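Local structure of inositol polyphosphate multikinase alpha (Arabidopsis thaliana, 4FRF) at residues K89-R93 with H249-G253; V128-E133 with F159-L165; A152-R157 with F261-I265; I31-Y36 with D236-V240; L212-E216 with A228-V232. The protein phosphorylates inositol phosphates with broad substrate specificity, using ATP to convert inositol 1,4,5-trisphosphate into inositol 1,3,4,5,6-pentakisphosphate. All blocks are in the same frame, centred on the assembly; numbering follows the deposited sequence.

Overall arrangement
From the N terminus, residues 31-36 open interaction 4, which joins helix 32-41 to the loop after strand 231-235, and 89-93 open interaction 1. Residues 128-133 open interaction 2, and 152-157 open interaction 3 before 159-165 close interaction 2, so these two cross; interaction 2 lies within the spans of 1 and 4. Interaction 5 closes locally, 212-216 with 228-232, within those of 1, 3 and 4. Residues 236-240 close interaction 4, 249-253 interaction 1 and 261-265 interaction 3; each pair of these three crosses. Interactions 1, 2 and 5 reach the five-stranded antiparallel sheet, while helix 249-265 serves 1 and 3. Tyr215 OH (interaction 5) lies 2.8 Å from Phe159 O (interaction 2), a probable hydrogen bond.

Interaction 1. Residues K89-R93 with H249-G253; sequences KMGSR and HNFLG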
# COMPACT_ATOMS: atom_id res chain seq x y z
N LYS A 89 -9.87 -5.97 9.69
CA LYS A 89 -9.29 -4.66 9.97
C LYS A 89 -8.23 -4.34 8.93
O LYS A 89 -7.16 -4.94 8.90
CB LYS A 89 -8.65 -4.67 11.34
CG LYS A 89 -8.88 -3.42 12.14
CD LYS A 89 -9.39 -3.76 13.54
CE LYS A 89 -9.89 -2.52 14.26
NZ LYS A 89 -10.53 -2.86 15.56
N MET A 90 -8.56 -3.41 8.04
CA MET A 90 -7.65 -3.02 6.97
C MET A 90 -6.64 -2.01 7.46
O MET A 90 -6.99 -1.02 8.09
CB MET A 90 -8.42 -2.44 5.82
CG MET A 90 -9.06 -3.48 4.98
SD MET A 90 -7.80 -4.38 4.08
CE MET A 90 -8.65 -5.90 3.74
N GLY A 91 -5.37 -2.29 7.18
CA GLY A 91 -4.32 -1.32 7.46
C GLY A 91 -3.01 -1.93 7.90
O GLY A 91 -2.96 -2.66 8.89
N SER A 92 -1.95 -1.60 7.15
CA SER A 92 -0.56 -1.92 7.50
C SER A 92 -0.20 -1.46 8.93
O SER A 92 0.64 -2.06 9.59
CB SER A 92 0.38 -1.27 6.47
OG SER A 92 1.71 -1.78 6.57
N ARG A 93 -0.84 -0.38 9.38
CA ARG A 93 -0.87 -0.02 10.79
C ARG A 93 -2.30 0.36 11.15
O ARG A 93 -3.12 0.61 10.27
CB ARG A 93 0.04 1.17 11.07
CG ARG A 93 -0.34 2.40 10.26
CD ARG A 93 0.17 3.69 10.89
NE ARG A 93 -0.39 4.85 10.20
CZ ARG A 93 0.10 5.37 9.08
NH1 ARG A 93 1.20 4.87 8.52
NH2 ARG A 93 -0.51 6.40 8.52
N HIS A 249 -2.74 5.41 1.41
CA HIS A 249 -1.73 4.39 1.06
C HIS A 249 -1.73 3.25 2.09
O HIS A 249 -1.76 2.06 1.72
CB HIS A 249 -0.34 5.02 0.92
CG HIS A 249 0.08 5.86 2.09
ND1 HIS A 249 0.64 5.32 3.23
CD2 HIS A 249 0.11 7.20 2.26
CE1 HIS A 249 0.95 6.29 4.07
NE2 HIS A 249 0.64 7.45 3.51
N ASN A 250 -1.87 3.61 3.36
CA ASN A 250 -2.01 2.63 4.40
C ASN A 250 -3.12 1.61 4.12
O ASN A 250 -2.88 0.40 4.10
CB ASN A 250 -2.25 3.31 5.72
CG ASN A 250 -2.79 2.39 6.74
OD1 ASN A 250 -2.08 1.53 7.26
ND2 ASN A 250 -4.06 2.56 7.07
N PHE A 251 -4.32 2.09 3.86
CA PHE A 251 -5.41 1.23 3.41
C PHE A 251 -5.05 0.48 2.12
O PHE A 251 -5.27 -0.72 2.02
CB PHE A 251 -6.68 2.04 3.20
CG PHE A 251 -7.94 1.21 3.21
CD1 PHE A 251 -8.62 0.97 4.40
CD2 PHE A 251 -8.47 0.73 2.03
CE1 PHE A 251 -9.77 0.24 4.40
CE2 PHE A 251 -9.65 0.01 2.03
CZ PHE A 251 -10.29 -0.24 3.21
N LEU A 252 -4.50 1.19 1.14
CA LEU A 252 -4.31 0.61 -0.19
C LEU A 252 -3.36 -0.57 -0.10
O LEU A 252 -3.53 -1.59 -0.80
CB LEU A 252 -3.76 1.64 -1.18
CG LEU A 252 -3.47 1.10 -2.58
CD1 LEU A 252 -4.71 0.44 -3.18
CD2 LEU A 252 -2.93 2.20 -3.51
N GLY A 253 -2.35 -0.42 0.76
CA GLY A 253 -1.39 -1.48 1.00
C GLY A 253 -2.11 -2.71 1.51
O GLY A 253 -2.10 -3.77 0.86
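The end of the inositol phosphate kinase signature PxxxDxKxG, whose last glycine is Gly91, is fastened here to the start of helix 249-265. His249 leads off the helix; its NE2 is hydrogen-bonded to Ser118 O of the second subunit. Asn250 is the polar centre of the contact. Its OD1 accepts a nearly straight bond from Arg93 N (3.1 Å, 173° at the hydrogen) and lies 3.6 Å from Gly91 CA. With phi/psi of 145/123°, Gly91 leaves no room for a CB, which would run into Arg93 O and the preceding carbonyl. The Arg93 guanidinium is engaged outside the pair, through NE to Trp95 O and through NH2 to a bound sulfate. Phe251 provides the apolar half: its CE1 is 3.3 Å from Met90 CB, and Met90 SD lies 5.1 Å from the ring centroid, 17° off the normal, a Met-aromatic contact. Phe251 also stacks on Phe198 of helix 187-200. At Gly253 the helical turn closes, N donating to His249 O at 2.7 Å.

Interaction 2. Residues V128-E133 with F159-L165; sequences VYDHKE and FVSSNSL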
# COMPACT_ATOMS: atom_id res chain seq x y z
N VAL A 128 -19.80 -18.43 10.70
CA VAL A 128 -19.92 -19.30 9.54
C VAL A 128 -20.93 -20.43 9.77
O VAL A 128 -21.20 -20.81 10.90
CB VAL A 128 -18.55 -19.84 9.13
CG1 VAL A 128 -18.66 -21.21 8.50
CG2 VAL A 128 -17.89 -18.88 8.20
N TYR A 129 -21.53 -20.94 8.69
CA TYR A 129 -22.65 -21.87 8.83
C TYR A 129 -22.37 -23.28 8.27
O TYR A 129 -22.58 -23.55 7.08
CB TYR A 129 -23.92 -21.27 8.19
CG TYR A 129 -25.10 -22.20 8.13
CD1 TYR A 129 -25.77 -22.59 9.29
CD2 TYR A 129 -25.59 -22.66 6.91
CE1 TYR A 129 -26.84 -23.45 9.23
CE2 TYR A 129 -26.68 -23.52 6.85
CZ TYR A 129 -27.29 -23.91 8.01
OH TYR A 129 -28.38 -24.74 7.94
N ASP A 130 -21.89 -24.17 9.13
CA ASP A 130 -21.59 -25.56 8.74
C ASP A 130 -22.83 -26.27 8.20
O ASP A 130 -23.78 -26.53 8.94
CB ASP A 130 -21.01 -26.33 9.93
CG ASP A 130 -20.53 -27.73 9.56
OD1 ASP A 130 -21.31 -28.50 8.94
OD2 ASP A 130 -19.40 -28.08 9.96
N HIS A 131 -22.82 -26.60 6.91
CA HIS A 131 -23.99 -27.19 6.25
C HIS A 131 -24.25 -28.63 6.65
O HIS A 131 -25.38 -29.13 6.52
CB HIS A 131 -23.88 -27.08 4.73
CG HIS A 131 -23.91 -25.67 4.22
ND1 HIS A 131 -24.85 -25.23 3.31
CD2 HIS A 131 -23.14 -24.60 4.52
CE1 HIS A 131 -24.64 -23.95 3.06
NE2 HIS A 131 -23.61 -23.54 3.78
N LYS A 132 -23.23 -29.30 7.16
CA LYS A 132 -23.40 -30.69 7.60
C LYS A 132 -24.08 -30.77 8.97
O LYS A 132 -24.90 -31.65 9.20
CB LYS A 132 -22.06 -31.43 7.62
CG LYS A 132 -22.21 -32.96 7.61
CD LYS A 132 -20.88 -33.65 7.30
CE LYS A 132 -20.95 -35.14 7.59
NZ LYS A 132 -22.03 -35.81 6.82
N GLU A 133 -23.77 -29.82 9.84
CA GLU A 133 -24.34 -29.81 11.19
C GLU A 133 -25.41 -28.73 11.35
O GLU A 133 -25.78 -28.37 12.46
CB GLU A 133 -23.24 -29.60 12.24
CG GLU A 133 -21.93 -30.32 11.94
CD GLU A 133 -21.96 -31.79 12.30
OE1 GLU A 133 -22.95 -32.25 12.92
OE2 GLU A 133 -20.98 -32.50 11.96
N PHE A 159 -13.64 -19.65 5.82
CA PHE A 159 -14.75 -18.74 5.59
C PHE A 159 -15.60 -19.11 4.37
O PHE A 159 -16.75 -18.68 4.25
CB PHE A 159 -14.24 -17.30 5.47
CG PHE A 159 -15.32 -16.30 5.25
CD1 PHE A 159 -16.10 -15.86 6.29
CD2 PHE A 159 -15.57 -15.80 3.98
CE1 PHE A 159 -17.13 -14.95 6.08
CE2 PHE A 159 -16.60 -14.89 3.76
CZ PHE A 159 -17.37 -14.46 4.81
N VAL A 160 -15.04 -19.93 3.47
CA VAL A 160 -15.76 -20.34 2.27
C VAL A 160 -15.88 -21.86 2.15
O VAL A 160 -15.88 -22.40 1.04
CB VAL A 160 -15.11 -19.78 0.98
CG1 VAL A 160 -15.51 -18.33 0.78
CG2 VAL A 160 -13.60 -19.94 1.02
N SER A 161 -16.00 -22.53 3.28
CA SER A 161 -16.19 -23.98 3.28
C SER A 161 -17.56 -24.37 3.86
O SER A 161 -18.24 -23.56 4.49
CB SER A 161 -15.07 -24.67 4.07
OG SER A 161 -13.81 -24.13 3.70
N SER A 162 -17.97 -25.62 3.64
CA SER A 162 -19.17 -26.15 4.29
C SER A 162 -18.81 -26.89 5.58
O SER A 162 -19.67 -27.23 6.37
CB SER A 162 -19.94 -27.07 3.35
OG SER A 162 -19.07 -28.01 2.74
N ASN A 163 -17.51 -27.07 5.81
CA ASN A 163 -17.01 -27.83 6.95
C ASN A 163 -16.41 -26.96 8.04
O ASN A 163 -15.57 -26.08 7.76
CB ASN A 163 -15.93 -28.81 6.47
CG ASN A 163 -16.08 -29.16 5.00
OD1 ASN A 163 -15.24 -28.78 4.16
ND2 ASN A 163 -17.18 -29.86 4.67
N SER A 164 -16.79 -27.23 9.27
CA SER A 164 -16.05 -26.70 10.40
C SER A 164 -16.24 -27.57 11.62
O SER A 164 -16.99 -27.24 12.54
CB SER A 164 -16.47 -25.26 10.67
OG SER A 164 -15.94 -24.38 9.68
N LEU A 165 -15.57 -28.73 11.59
CA LEU A 165 -15.82 -29.81 12.54
C LEU A 165 -14.51 -30.51 12.91
O LEU A 165 -13.51 -30.41 12.20
CB LEU A 165 -16.82 -30.83 11.95
CG LEU A 165 -16.95 -32.18 12.67
CD1 LEU A 165 -17.68 -32.02 14.01
CD2 LEU A 165 -17.66 -33.21 11.79
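Asp130 lays its carboxylate across the Ser162-Ser164 backbone and also builds an Asx motif, joining the end of strand 121-130 of the central antiparallel sheet to the loop after helix 149-158. OD1 serves its own segment, accepting from Glu133 N (2.9 Å, 151°) and weakly from Lys132 N (2.7 Å, 127°), which holds the turn after the strand. OD2 reaches that loop, accepting from Ser164 N at 2.8 Å and 153°. A second, longer bond joins the backbones directly, His131 N to Ser162 O (3.3 Å, 138°), and Asp130 CA adds a CA-H...O contact of 3.5 Å to that same Ser162 O. Ser162 OG bonds to Ser174 OG, and His131 NE2 to Asn217 OD1, so these polar ends are met outside the pair. At one end of the contact Val128 CG2 packs 4.0 Å from Phe159 CD1; at the other Leu165 CD2 lies 3.4 Å from Glu133 OE2. Within the loop, Ser164 OG donates to Asn163 O at 2.6 Å.

Interaction 3. Residues A152-R157 with F261-I265; sequences ARLTLR and FIREI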
# COMPACT_ATOMS: atom_id res chain seq x y z
N ALA A 152 -4.15 -17.04 8.97
CA ALA A 152 -5.05 -16.15 8.23
C ALA A 152 -5.47 -16.75 6.89
O ALA A 152 -6.61 -16.62 6.47
CB ALA A 152 -4.41 -14.80 8.03
N ARG A 153 -4.52 -17.40 6.24
CA ARG A 153 -4.78 -17.98 4.95
C ARG A 153 -5.74 -19.13 5.11
O ARG A 153 -6.60 -19.34 4.27
CB ARG A 153 -3.47 -18.44 4.29
CG ARG A 153 -3.66 -19.11 2.95
CD ARG A 153 -2.50 -18.82 1.97
NE ARG A 153 -1.18 -18.94 2.60
CZ ARG A 153 -0.34 -17.92 2.77
NH1 ARG A 153 -0.66 -16.71 2.34
NH2 ARG A 153 0.85 -18.11 3.34
N LEU A 154 -5.63 -19.82 6.24
CA LEU A 154 -6.53 -20.93 6.55
C LEU A 154 -7.92 -20.42 6.89
O LEU A 154 -8.92 -20.90 6.36
CB LEU A 154 -5.98 -21.75 7.71
CG LEU A 154 -6.82 -22.96 8.13
CD1 LEU A 154 -6.52 -24.15 7.25
CD2 LEU A 154 -6.57 -23.30 9.59
N THR A 155 -7.97 -19.44 7.78
CA THR A 155 -9.23 -18.85 8.16
C THR A 155 -9.99 -18.35 6.94
O THR A 155 -11.19 -18.61 6.80
CB THR A 155 -9.01 -17.69 9.08
OG1 THR A 155 -8.30 -18.15 10.23
CG2 THR A 155 -10.34 -17.11 9.51
N LEU A 156 -9.29 -17.65 6.06
CA LEU A 156 -9.90 -17.09 4.86
C LEU A 156 -10.43 -18.17 3.97
O LEU A 156 -11.21 -17.91 3.06
CB LEU A 156 -8.91 -16.24 4.09
CG LEU A 156 -8.76 -14.81 4.60
CD1 LEU A 156 -7.62 -14.14 3.88
CD2 LEU A 156 -10.03 -14.04 4.38
N ARG A 157 -9.99 -19.40 4.21
CA ARG A 157 -10.44 -20.52 3.42
C ARG A 157 -11.57 -21.25 4.14
O ARG A 157 -12.50 -21.77 3.52
CB ARG A 157 -9.29 -21.47 3.13
CG ARG A 157 -9.58 -22.45 2.00
CD ARG A 157 -8.49 -23.48 1.89
NE ARG A 157 -7.18 -22.85 1.77
CZ ARG A 157 -6.57 -22.63 0.61
NH1 ARG A 157 -7.15 -22.99 -0.53
NH2 ARG A 157 -5.37 -22.05 0.60
N PHE A 261 -4.14 -12.68 -1.03
CA PHE A 261 -4.51 -13.90 -0.27
C PHE A 261 -5.70 -14.59 -0.92
O PHE A 261 -5.70 -15.80 -1.14
CB PHE A 261 -4.89 -13.54 1.13
CG PHE A 261 -3.75 -13.50 2.08
CD1 PHE A 261 -3.66 -14.43 3.10
CD2 PHE A 261 -2.86 -12.44 2.06
CE1 PHE A 261 -2.65 -14.33 4.06
CE2 PHE A 261 -1.83 -12.35 3.00
CZ PHE A 261 -1.73 -13.29 4.00
N ILE A 262 -6.69 -13.79 -1.26
CA ILE A 262 -7.89 -14.28 -1.87
C ILE A 262 -7.63 -14.76 -3.29
O ILE A 262 -8.28 -15.68 -3.77
CB ILE A 262 -8.99 -13.22 -1.82
CG1 ILE A 262 -9.51 -13.12 -0.39
CG2 ILE A 262 -10.12 -13.56 -2.77
CD1 ILE A 262 -10.35 -11.94 -0.13
N ARG A 263 -6.65 -14.19 -3.94
CA ARG A 263 -6.34 -14.62 -5.30
C ARG A 263 -5.60 -15.97 -5.30
O ARG A 263 -5.90 -16.85 -6.11
CB ARG A 263 -5.57 -13.54 -6.06
CG ARG A 263 -6.11 -13.33 -7.48
CD ARG A 263 -5.61 -12.04 -8.14
NE ARG A 263 -4.37 -12.24 -8.85
CZ ARG A 263 -3.41 -11.31 -8.94
NH1 ARG A 263 -3.58 -10.11 -8.38
NH2 ARG A 263 -2.30 -11.57 -9.61
N GLU A 264 -4.69 -16.13 -4.34
CA GLU A 264 -4.07 -17.42 -4.06
C GLU A 264 -5.12 -18.49 -4.01
O GLU A 264 -5.08 -19.49 -4.75
CB GLU A 264 -3.39 -17.37 -2.70
CG GLU A 264 -2.07 -16.61 -2.67
CD GLU A 264 -0.86 -17.53 -2.75
OE1 GLU A 264 -0.91 -18.65 -2.16
OE2 GLU A 264 0.15 -17.12 -3.38
N ILE A 265 -6.10 -18.26 -3.15
CA ILE A 265 -7.12 -19.23 -2.85
C ILE A 265 -7.92 -19.71 -4.08
O ILE A 265 -8.43 -20.81 -4.08
CB ILE A 265 -8.04 -18.75 -1.70
CG1 ILE A 265 -7.23 -18.63 -0.41
CG2 ILE A 265 -9.21 -19.69 -1.50
CD1 ILE A 265 -8.01 -18.10 0.79
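Helices 149-158 and 249-265 meet at a steep angle. The short segments cross at -63°, with axes 10.2 Å apart at closest approach, and the interface between them buries 413 Å² in all. Ala152 comes first, its CB 4.4 Å from Phe261 CE1. Arg153 then runs roughly across the direction of the other helix and bends (chi3 p) to bring NH1 over one face of the Phe261 ring, 3.5 Å from CE1, while its CD is 4.4 Å from Glu264 OE1. The Arg153 NH2 end also forms a long, weak ion pair with Asp150 OD1, and Gly245 of the second subunit packs against this side chain. Leu156 points toward the partner helix. Its CD1 is 3.9 Å from Phe261 CB and its CB 3.9 Å from Ile265 CD1, so it sits between two residues one helical turn apart. Arg157 closes the row by placing a guanidinium face over Ile265 CG2, with NH1 4.0 Å from that methyl. Every contact across the pair is thus van der Waals or ring packing. Phe261 also meets Phe121 edge-to-face, and Leu156 touches Ile123 and Met86, so both helices lean on strands of the central sheet. Such crossed helices, packed against an antiparallel sheet, belong to the inositol phosphate kinase fold, which is related to protein kinases and ATP-grasp enzymes.

Interaction 4. Residues I31-Y36 with D236-V240; sequences IEVKFY and DFAHV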
# COMPACT_ATOMS: atom_id res chain seq x y z
N ILE A 31 -18.10 10.44 15.83
CA ILE A 31 -18.48 11.22 14.66
C ILE A 31 -18.39 10.45 13.33
O ILE A 31 -17.68 10.85 12.37
CB ILE A 31 -17.74 12.58 14.60
CG1 ILE A 31 -16.22 12.39 14.71
CG2 ILE A 31 -18.28 13.53 15.70
CD1 ILE A 31 -15.47 12.43 13.38
N GLU A 32 -19.14 9.33 13.29
CA GLU A 32 -19.49 8.70 12.02
C GLU A 32 -20.44 9.63 11.29
O GLU A 32 -20.44 9.69 10.05
CB GLU A 32 -20.17 7.34 12.27
CG GLU A 32 -19.18 6.21 12.51
CD GLU A 32 -19.86 4.86 12.63
OE1 GLU A 32 -20.39 4.57 13.75
OE2 GLU A 32 -19.95 4.12 11.61
N VAL A 33 -21.18 10.42 12.07
CA VAL A 33 -22.12 11.39 11.54
C VAL A 33 -21.50 12.27 10.47
O VAL A 33 -21.81 12.13 9.28
CB VAL A 33 -22.69 12.28 12.66
CG1 VAL A 33 -23.67 13.28 12.08
CG2 VAL A 33 -23.36 11.42 13.73
N LYS A 34 -20.59 13.16 10.88
CA LYS A 34 -19.93 14.07 9.95
C LYS A 34 -19.44 13.38 8.68
O LYS A 34 -19.49 13.96 7.59
CB LYS A 34 -18.78 14.83 10.62
CG LYS A 34 -19.25 15.96 11.53
CD LYS A 34 -18.16 17.02 11.68
CE LYS A 34 -18.61 18.13 12.62
NZ LYS A 34 -17.57 19.17 12.75
N PHE A 35 -18.95 12.14 8.81
CA PHE A 35 -18.51 11.42 7.63
C PHE A 35 -19.67 11.10 6.69
O PHE A 35 -19.63 11.40 5.50
CB PHE A 35 -17.77 10.13 8.00
CG PHE A 35 -17.56 9.21 6.83
CD1 PHE A 35 -16.56 9.45 5.91
CD2 PHE A 35 -18.44 8.16 6.60
CE1 PHE A 35 -16.40 8.62 4.80
CE2 PHE A 35 -18.28 7.33 5.50
CZ PHE A 35 -17.26 7.56 4.60
N TYR A 36 -20.70 10.45 7.24
CA TYR A 36 -21.88 10.09 6.45
C TYR A 36 -22.45 11.32 5.76
O TYR A 36 -22.51 11.38 4.52
CB TYR A 36 -22.94 9.38 7.31
CG TYR A 36 -22.63 7.91 7.57
CD1 TYR A 36 -22.50 7.00 6.48
CD2 TYR A 36 -22.45 7.47 8.90
CE1 TYR A 36 -22.23 5.66 6.73
CE2 TYR A 36 -22.16 6.12 9.15
CZ TYR A 36 -22.02 5.21 8.05
OH TYR A 36 -21.71 3.88 8.31
N ASP A 236 -17.17 1.14 10.29
CA ASP A 236 -16.44 1.92 11.29
C ASP A 236 -15.81 3.15 10.71
O ASP A 236 -14.71 3.09 10.19
CB ASP A 236 -15.38 1.08 11.99
CG ASP A 236 -15.97 -0.06 12.78
OD1 ASP A 236 -17.02 0.15 13.43
OD2 ASP A 236 -15.42 -1.17 12.74
N PHE A 237 -16.49 4.28 10.83
CA PHE A 237 -15.95 5.53 10.32
C PHE A 237 -15.73 6.55 11.43
O PHE A 237 -15.79 7.75 11.19
CB PHE A 237 -16.88 6.10 9.26
CG PHE A 237 -17.18 5.16 8.14
CD1 PHE A 237 -16.24 4.91 7.16
CD2 PHE A 237 -18.41 4.54 8.05
CE1 PHE A 237 -16.52 4.05 6.09
CE2 PHE A 237 -18.70 3.67 7.00
CZ PHE A 237 -17.75 3.44 6.01
N ALA A 238 -15.44 6.08 12.63
CA ALA A 238 -15.18 6.97 13.76
C ALA A 238 -13.97 7.87 13.53
O ALA A 238 -13.94 9.00 14.01
CB ALA A 238 -15.02 6.17 15.04
N HIS A 239 -12.98 7.36 12.79
CA HIS A 239 -11.68 8.03 12.70
C HIS A 239 -11.35 8.51 11.31
O HIS A 239 -10.22 8.91 11.06
CB HIS A 239 -10.57 7.11 13.19
CG HIS A 239 -10.74 6.67 14.61
ND1 HIS A 239 -10.05 7.25 15.65
CD2 HIS A 239 -11.54 5.72 15.16
CE1 HIS A 239 -10.41 6.68 16.79
NE2 HIS A 239 -11.31 5.74 16.52
N VAL A 240 -12.30 8.47 10.40
CA VAL A 240 -12.04 8.99 9.07
C VAL A 240 -11.52 10.43 9.14
O VAL A 240 -11.84 11.17 10.09
CB VAL A 240 -13.27 8.93 8.18
CG1 VAL A 240 -13.04 9.70 6.90
CG2 VAL A 240 -13.60 7.49 7.88
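One phenylalanine ring, that of Phe237, meets two aromatic rings in different geometries. It makes an offset stack with Phe35, centroids 4.3 Å apart and planes at 18°, and turns its edge toward the face of Tyr36 in an offset edge-to-face pair, with centroids 5.4 Å apart and planes at 81°. Tyr36 OH comes within 3.3 Å of Phe237 CE2. Asp236-Phe237 belong to the sequence LVDF, which corresponds to the IDF motif of inositol phosphate kinases, whose aspartate in relatives contributes to metal and nucleotide binding. Here that motif meets the first turn of helix 32-41, where Tyr36 N bonds to Glu32 O at 2.9 Å. Val240 CG1 adds aliphatic packing 3.7 Å from Phe35 CD1, and Ile31 CD1 lies 3.8 Å from Ala238 O. Phe39, Tyr204 and Tyr56 continue the aromatic cluster. Glu32 OE2 stays 3.6 Å from Phe237 N. The contact is thus mainly apolar, made by stacking and edge-to-face packing without a polar bond between the segments.

Interaction 5. Residues L212-E216 with A228-V232; sequences LMVYE and ARPQV
This is a beta hairpin in which strand 209-216 pairs antiparallel with the outermost strand 231-235, end-to-end directions 167° apart. Residues 212-216 are extended (Val214 phi/psi -155/157°), but 228-232 is strand only at 231-232 (Gln231 -148/144°), with Ala228 at -82/-14° before the turn at Arg229. Val214 and Gln231 form the hydrogen-bonded pair (CA-CA 5.5 Å): Val214 N donates to Gln231 O at 3.1 Å, and Gln231 N to Val214 O at 2.9 Å. Met213 and Val232 form the adjoining non-hydrogen-bonded pair (4.9 Å), their side chains on the face covered by helix 187-200. Tyr215 CA lies 4.3 Å from Pro230 CA, but the register slips by one residue at Arg229, whose phi/psi are 44/54°, so that Glu216 N bonds to Ala228 O (2.7 Å, 162°).

On the outer side Gln190 OE1 accepts from Val232 N and its NE2 donates to Pro230 O, while Met213 and Tyr215 carry backbone bonds to Met86 and Ser84 of strand 83-90. Tyr80 OH lies within bonding reach of Arg229 O and Gln231 OE1, its single proton serving one at a time, and Arg229 donates NH2 to Glu79 O, its guanidinium cation-pi to Tyr80. Tyr215 (chi1 p) sends OH to Phe159 O, and Glu216 (chi1 t, chi2 p) accepts from Thr81 N at OE1 and Lys82 N at OE2. Arg229 NH2 stays 4.2 Å from Glu216 OE1, beyond a salt bridge.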
# COMPACT_ATOMS: atom_id res chain seq x y z
N LEU A 212 -15.98 -5.57 5.50
CA LEU A 212 -16.93 -6.59 5.84
C LEU A 212 -17.32 -7.40 4.62
O LEU A 212 -17.82 -6.86 3.64
CB LEU A 212 -18.17 -5.96 6.43
CG LEU A 212 -19.17 -6.94 7.04
CD1 LEU A 212 -19.99 -6.26 8.11
CD2 LEU A 212 -20.08 -7.53 5.97
N MET A 213 -17.13 -8.72 4.71
CA MET A 213 -17.64 -9.65 3.69
C MET A 213 -18.87 -10.38 4.22
O MET A 213 -18.99 -10.62 5.43
CB MET A 213 -16.56 -10.65 3.29
CG MET A 213 -15.22 -10.02 2.91
SD MET A 213 -13.97 -11.19 2.27
CE MET A 213 -13.49 -12.03 3.78
N VAL A 214 -19.79 -10.70 3.33
CA VAL A 214 -20.96 -11.50 3.69
C VAL A 214 -21.51 -12.24 2.49
O VAL A 214 -21.25 -11.85 1.34
CB VAL A 214 -22.09 -10.64 4.35
CG1 VAL A 214 -22.41 -9.42 3.51
CG2 VAL A 214 -23.32 -11.46 4.53
N TYR A 215 -22.23 -13.33 2.74
CA TYR A 215 -22.89 -14.06 1.66
C TYR A 215 -24.04 -14.98 2.12
O TYR A 215 -24.28 -15.15 3.32
CB TYR A 215 -21.86 -14.81 0.80
CG TYR A 215 -21.19 -15.99 1.46
CD1 TYR A 215 -21.73 -17.27 1.35
CD2 TYR A 215 -19.95 -15.84 2.09
CE1 TYR A 215 -21.08 -18.37 1.90
CE2 TYR A 215 -19.30 -16.93 2.65
CZ TYR A 215 -19.88 -18.20 2.56
OH TYR A 215 -19.25 -19.29 3.09
N GLU A 216 -24.76 -15.54 1.14
CA GLU A 216 -25.98 -16.28 1.42
C GLU A 216 -25.72 -17.78 1.42
O GLU A 216 -25.34 -18.35 0.40
CB GLU A 216 -27.04 -15.96 0.33
CG GLU A 216 -28.47 -16.53 0.76
CD GLU A 216 -29.02 -15.66 1.97
OE1 GLU A 216 -29.30 -14.50 1.85
OE2 GLU A 216 -29.11 -16.22 3.05
N ALA A 228 -24.97 -17.19 -4.18
CA ALA A 228 -24.44 -16.81 -2.87
C ALA A 228 -24.52 -15.32 -2.59
O ALA A 228 -24.31 -14.88 -1.46
CB ALA A 228 -23.02 -17.31 -2.71
N ARG A 229 -24.76 -14.54 -3.64
CA ARG A 229 -24.97 -13.09 -3.51
C ARG A 229 -23.94 -12.42 -2.57
O ARG A 229 -24.31 -11.70 -1.65
CB ARG A 229 -26.41 -12.80 -3.06
CG ARG A 229 -26.86 -11.36 -3.26
CD ARG A 229 -28.29 -11.28 -3.81
NE ARG A 229 -29.30 -11.76 -2.87
CZ ARG A 229 -29.64 -11.13 -1.74
NH1 ARG A 229 -29.01 -10.02 -1.37
NH2 ARG A 229 -30.60 -11.64 -0.96
N PRO A 230 -22.63 -12.64 -2.84
CA PRO A 230 -21.54 -12.13 -1.99
C PRO A 230 -21.44 -10.62 -2.04
O PRO A 230 -21.65 -10.03 -3.08
CB PRO A 230 -20.30 -12.74 -2.64
CG PRO A 230 -20.68 -12.92 -4.06
CD PRO A 230 -22.13 -13.25 -4.08
N GLN A 231 -21.07 -10.00 -0.92
CA GLN A 231 -20.95 -8.56 -0.90
C GLN A 231 -19.88 -7.98 0.01
O GLN A 231 -19.69 -8.46 1.14
CB GLN A 231 -22.29 -7.90 -0.63
CG GLN A 231 -22.89 -7.31 -1.86
CD GLN A 231 -24.34 -6.93 -1.70
OE1 GLN A 231 -24.93 -7.08 -0.62
NE2 GLN A 231 -24.94 -6.47 -2.79
N VAL A 232 -19.26 -6.90 -0.46
CA VAL A 232 -18.21 -6.20 0.27
C VAL A 232 -18.70 -4.84 0.75
O VAL A 232 -19.48 -4.17 0.06
CB VAL A 232 -16.98 -5.97 -0.64
CG1 VAL A 232 -15.93 -5.16 0.09
CG2 VAL A 232 -16.41 -7.29 -1.09